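Long-range contacts in TruD (PDB 4BS9), which probably catalyses the ATP-dependent cyclisation of cysteine residues in cyanobactin precursor peptides to thiazolines, on the pathway to trunkamide: residues A[14-19]-A[37-42]; A[623-628]-A[674-679]. All blocks are in the same frame, centred on the assembly; numbering follows the deposited sequence.

Contact 1 (14-19 with 37-42) and contact 2 (623-628 with 674-679) sit on opposite sides of the chain's centre. Their centres are 86 Å apart, and their nearest atoms are about 69 Å apart. Both segments of contact 1 come first in the chain, and contact 2 follows some 580 residues later. They share no helix, strand or sheet. Contact 1 joins strand 13-17 to helix 36-41 in the N-terminal winged-helix region. Contact 2 joins two loops in the YcaO region, one before strand 628-633 and one after helix 670-673. Each is therefore local to its own part of this elongated protein, and both lie away from the zinc site.

Contact 1 (A[14-19]-A[37-42]); sequences VEIIEP and LYCQIL
The carboxylate of Glu18 is the flat side-chain group that meets the helix, and Cys39 is the residue it meets. Its OE2 lies 4.1 Å from Cys39 CB. The CB comes in obliquely, neither squarely over the carboxylate face nor in its plane. Glu18 CG is anti to the backbone N (chi1 -173°), and the chain then bends at chi2. This brings the acid group back to the helix although the side chain starts out away from it. No aromatic ring lies between the segments: the ring of Tyr38 packs on Val70 and Leu74 of helix 64-76.

The apolar centre is Ile16, on strand 13-17. Its two branches divide the work. CG2 touches Cys39 CB at 3.9 Å and has Cys39 SG at 4.0 Å. CD1 lies 4.1 Å from both Cys39 O and Leu42 CB, and the Ile16 and Leu42 side chains cross obliquely. Val22 of the neighbouring strand 21-26 touches both Cys39 and Leu42, so this side of residues 39-42 rests on more than one strand. This is helix-on-sheet packing within the winged-helix domain. In related cyanobactin heterocyclases that domain binds the leader peptide, and it probably does so here. On the strand's other side, Glu15 forms a salt bridge with Lys231 of the second subunit.

Cys39 SG points to the turn after the strand, with Pro19 O 3.8 Å away. Here the chemistry is mainly that of hydrocarbon contacts around a buried cysteine, which implies that shape fit, rather than charge pairing, joins the strand to the helix.

Contact 2 (A[623-628]-A[674-679]); sequences SSERII and ATLAAS
Glu625 and Ile627 reach from one loop of the YcaO region to the start of another, which folds into an ST motif at Thr675 and a type I beta turn from Leu676 to Ser679. The closely packed part is built round Ile627, a buried residue, and one oxygen of Glu625. Ile627 CG1 is anti to the carbonyl carbon and its chain continues nearly straight (chi2 165°), which sends CD1 into the bend of the second loop. There CD1 lies 4.1 Å from Ala674 CB. It meets Leu676 CD2 at 4.0 Å. Leu682 touches both Ile627 and Leu676 and extends the apolar patch; Asn618 of strand 612-619 also packs against both.

Glu625 OE1 takes the one hydrogen bond between the loops, from Leu676 N at 2.8 Å. That bond is fairly straight, with an angle of 161° at the hydrogen. It meets OE1 on the syn side, 19° out of the carboxylate plane. OE1 also lies 3.2 Å from Thr675 CA and 3.6 Å from Leu676 CG, so carbon atoms of the second loop flank the bonded oxygen.

The looser side is that of OE2, at the end of the extended chain of this partly exposed residue. It comes no closer to the second loop than Thr675 CB at 3.9 Å.

Beyond the contact, Ser624 OG bonds to Val672 O, which ties the first loop to helix 670-673 itself. The turn is closed by Ser679 N on Leu676 O at 2.9 Å, and Thr675 OG1 accepts from Ala678 N at 2.8 Å.

Contact 1 (A[14-19]-A[37-42])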
# COMPACT_ATOMS: atom_id res chain seq x y z
N VAL A 14 -28.60 17.13 14.68
CA VAL A 14 -29.09 18.32 14.03
C VAL A 14 -28.77 19.55 14.87
O VAL A 14 -29.07 19.59 16.06
CB VAL A 14 -30.61 18.23 13.82
CG1 VAL A 14 -31.16 19.54 13.30
CG2 VAL A 14 -30.94 17.11 12.86
N GLU A 15 -28.16 20.54 14.23
CA GLU A 15 -27.86 21.81 14.87
C GLU A 15 -28.38 22.92 13.97
O GLU A 15 -27.88 23.12 12.86
CB GLU A 15 -26.36 21.95 15.10
CG GLU A 15 -25.99 22.96 16.17
CD GLU A 15 -26.48 22.58 17.57
OE1 GLU A 15 -26.08 21.51 18.09
OE2 GLU A 15 -27.26 23.36 18.15
N ILE A 16 -29.40 23.63 14.45
CA ILE A 16 -30.06 24.67 13.68
C ILE A 16 -29.49 26.02 14.08
O ILE A 16 -29.55 26.40 15.24
CB ILE A 16 -31.59 24.67 13.94
CG1 ILE A 16 -32.19 23.34 13.48
CG2 ILE A 16 -32.25 25.83 13.21
CD1 ILE A 16 -33.68 23.17 13.75
N ILE A 17 -28.96 26.75 13.11
CA ILE A 17 -28.41 28.07 13.38
C ILE A 17 -29.30 29.09 12.72
O ILE A 17 -29.25 29.31 11.53
CB ILE A 17 -26.97 28.16 12.89
CG1 ILE A 17 -26.15 27.22 13.77
CG2 ILE A 17 -26.45 29.59 12.98
CD1 ILE A 17 -24.74 26.98 13.29
N GLU A 18 -30.05 29.77 13.58
CA GLU A 18 -31.43 30.13 13.30
C GLU A 18 -31.77 30.63 11.91
O GLU A 18 -32.46 29.92 11.18
CB GLU A 18 -31.99 31.09 14.35
CG GLU A 18 -33.49 31.37 14.20
CD GLU A 18 -34.32 30.14 13.81
OE1 GLU A 18 -34.04 29.02 14.30
OE2 GLU A 18 -35.27 30.30 13.01
N PRO A 19 -31.32 31.83 11.53
CA PRO A 19 -32.02 32.41 10.37
C PRO A 19 -32.14 31.43 9.19
O PRO A 19 -33.25 31.14 8.75
CB PRO A 19 -31.17 33.64 10.01
CG PRO A 19 -29.84 33.39 10.65
CD PRO A 19 -30.07 32.52 11.85
N LEU A 37 -36.76 27.77 5.37
CA LEU A 37 -37.75 26.70 5.48
C LEU A 37 -37.21 25.54 6.32
O LEU A 37 -37.91 25.06 7.22
CB LEU A 37 -38.24 26.21 4.11
CG LEU A 37 -39.44 26.99 3.57
CD1 LEU A 37 -39.04 28.39 3.12
CD2 LEU A 37 -40.09 26.26 2.41
N TYR A 38 -35.98 25.12 6.06
CA TYR A 38 -35.37 24.02 6.82
C TYR A 38 -35.32 24.33 8.31
O TYR A 38 -35.60 23.45 9.12
CB TYR A 38 -33.97 23.71 6.32
CG TYR A 38 -33.93 23.19 4.92
CD1 TYR A 38 -34.55 21.99 4.58
CD2 TYR A 38 -33.26 23.89 3.92
CE1 TYR A 38 -34.51 21.50 3.28
CE2 TYR A 38 -33.20 23.40 2.62
CZ TYR A 38 -33.83 22.21 2.30
OH TYR A 38 -33.76 21.75 1.02
N CYS A 39 -34.99 25.56 8.67
CA CYS A 39 -34.92 25.94 10.09
C CYS A 39 -36.27 25.89 10.78
O CYS A 39 -36.35 25.71 12.00
CB CYS A 39 -34.34 27.34 10.26
SG CYS A 39 -32.68 27.50 9.59
N GLN A 40 -37.33 26.05 10.00
CA GLN A 40 -38.68 26.06 10.54
C GLN A 40 -39.33 24.69 10.64
O GLN A 40 -40.22 24.51 11.48
CB GLN A 40 -39.54 26.94 9.69
CG GLN A 40 -39.09 28.38 9.74
CD GLN A 40 -39.98 29.26 8.89
OE1 GLN A 40 -41.13 29.51 9.24
NE2 GLN A 40 -39.45 29.73 7.75
N ILE A 41 -38.91 23.75 9.80
CA ILE A 41 -39.51 22.41 9.74
C ILE A 41 -38.75 21.37 10.58
O ILE A 41 -39.36 20.55 11.28
CB ILE A 41 -39.61 21.93 8.28
CG1 ILE A 41 -40.53 22.87 7.50
CG2 ILE A 41 -40.13 20.50 8.22
CD1 ILE A 41 -40.71 22.53 6.03
N LEU A 42 -37.42 21.43 10.52
CA LEU A 42 -36.57 20.44 11.17
C LEU A 42 -36.72 20.30 12.68
O LEU A 42 -36.42 19.23 13.21
CB LEU A 42 -35.11 20.66 10.80
CG LEU A 42 -34.75 19.83 9.56
CD1 LEU A 42 -35.55 20.25 8.33
CD2 LEU A 42 -33.27 19.92 9.25

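Contact 2 (A[623-628]-A[674-679])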
# COMPACT_ATOMS: atom_id res chain seq x y z
N SER A 623 41.24 -10.60 -8.50
CA SER A 623 41.86 -11.91 -8.60
C SER A 623 40.88 -12.99 -9.02
O SER A 623 41.26 -14.16 -9.07
CB SER A 623 42.51 -12.28 -7.27
OG SER A 623 41.69 -11.84 -6.21
N SER A 624 39.64 -12.62 -9.32
CA SER A 624 38.67 -13.59 -9.81
C SER A 624 37.76 -12.96 -10.84
O SER A 624 37.05 -12.01 -10.54
CB SER A 624 37.83 -14.16 -8.67
OG SER A 624 38.66 -14.92 -7.81
N GLU A 625 37.76 -13.53 -12.04
CA GLU A 625 37.08 -12.94 -13.20
C GLU A 625 35.56 -12.80 -13.00
O GLU A 625 34.94 -11.94 -13.62
CB GLU A 625 37.43 -13.73 -14.47
CG GLU A 625 38.91 -13.66 -14.84
CD GLU A 625 39.31 -14.40 -16.12
OE1 GLU A 625 38.42 -14.91 -16.84
OE2 GLU A 625 40.54 -14.46 -16.42
N ARG A 626 34.98 -13.62 -12.12
CA ARG A 626 33.55 -13.58 -11.78
C ARG A 626 32.69 -13.53 -13.01
O ARG A 626 32.00 -12.56 -13.26
CB ARG A 626 33.26 -12.40 -10.85
CG ARG A 626 33.69 -12.67 -9.43
CD ARG A 626 33.48 -11.47 -8.52
NE ARG A 626 32.90 -11.87 -7.24
CZ ARG A 626 31.61 -12.13 -7.04
NH1 ARG A 626 30.72 -12.06 -8.03
NH2 ARG A 626 31.19 -12.48 -5.83
N ILE A 627 32.75 -14.59 -13.79
CA ILE A 627 32.13 -14.57 -15.09
C ILE A 627 30.66 -14.78 -14.90
O ILE A 627 30.26 -15.78 -14.31
CB ILE A 627 32.70 -15.65 -16.00
CG1 ILE A 627 34.17 -15.35 -16.28
CG2 ILE A 627 31.94 -15.70 -17.30
CD1 ILE A 627 34.95 -16.51 -16.86
N ILE A 628 29.84 -13.83 -15.36
CA ILE A 628 28.39 -14.02 -15.32
C ILE A 628 27.83 -14.24 -16.71
O ILE A 628 28.22 -13.57 -17.65
CB ILE A 628 27.66 -12.88 -14.58
CG1 ILE A 628 27.86 -11.53 -15.27
CG2 ILE A 628 28.15 -12.82 -13.14
CD1 ILE A 628 27.41 -10.33 -14.45
N ALA A 674 36.26 -19.88 -12.54
CA ALA A 674 36.21 -19.92 -14.00
C ALA A 674 37.02 -18.78 -14.60
O ALA A 674 37.12 -17.72 -14.01
CB ALA A 674 34.77 -19.86 -14.49
N THR A 675 37.62 -19.04 -15.76
CA THR A 675 38.46 -18.07 -16.47
C THR A 675 38.26 -18.19 -17.97
O THR A 675 38.12 -19.29 -18.50
CB THR A 675 39.97 -18.29 -16.20
OG1 THR A 675 40.43 -19.47 -16.86
CG2 THR A 675 40.25 -18.42 -14.74
N LEU A 676 38.29 -17.06 -18.67
CA LEU A 676 38.25 -17.12 -20.12
C LEU A 676 39.44 -17.95 -20.61
O LEU A 676 39.33 -18.79 -21.53
CB LEU A 676 38.30 -15.71 -20.70
CG LEU A 676 37.23 -14.73 -20.23
CD1 LEU A 676 37.43 -13.37 -20.89
CD2 LEU A 676 35.84 -15.27 -20.52
N ALA A 677 40.58 -17.71 -19.95
CA ALA A 677 41.83 -18.30 -20.37
C ALA A 677 41.72 -19.82 -20.39
O ALA A 677 42.20 -20.45 -21.32
CB ALA A 677 42.97 -17.86 -19.46
N ALA A 678 41.05 -20.38 -19.39
CA ALA A 678 40.85 -21.83 -19.32
C ALA A 678 39.49 -22.29 -19.83
O ALA A 678 39.14 -23.44 -19.65
CB ALA A 678 41.06 -22.32 -17.91
N SER A 679 38.74 -21.41 -20.48
CA SER A 679 37.41 -21.77 -20.97
C SER A 679 37.21 -21.31 -22.42
O SER A 679 36.59 -20.27 -22.68
CB SER A 679 36.35 -21.17 -20.06
OG SER A 679 36.45 -21.71 -18.76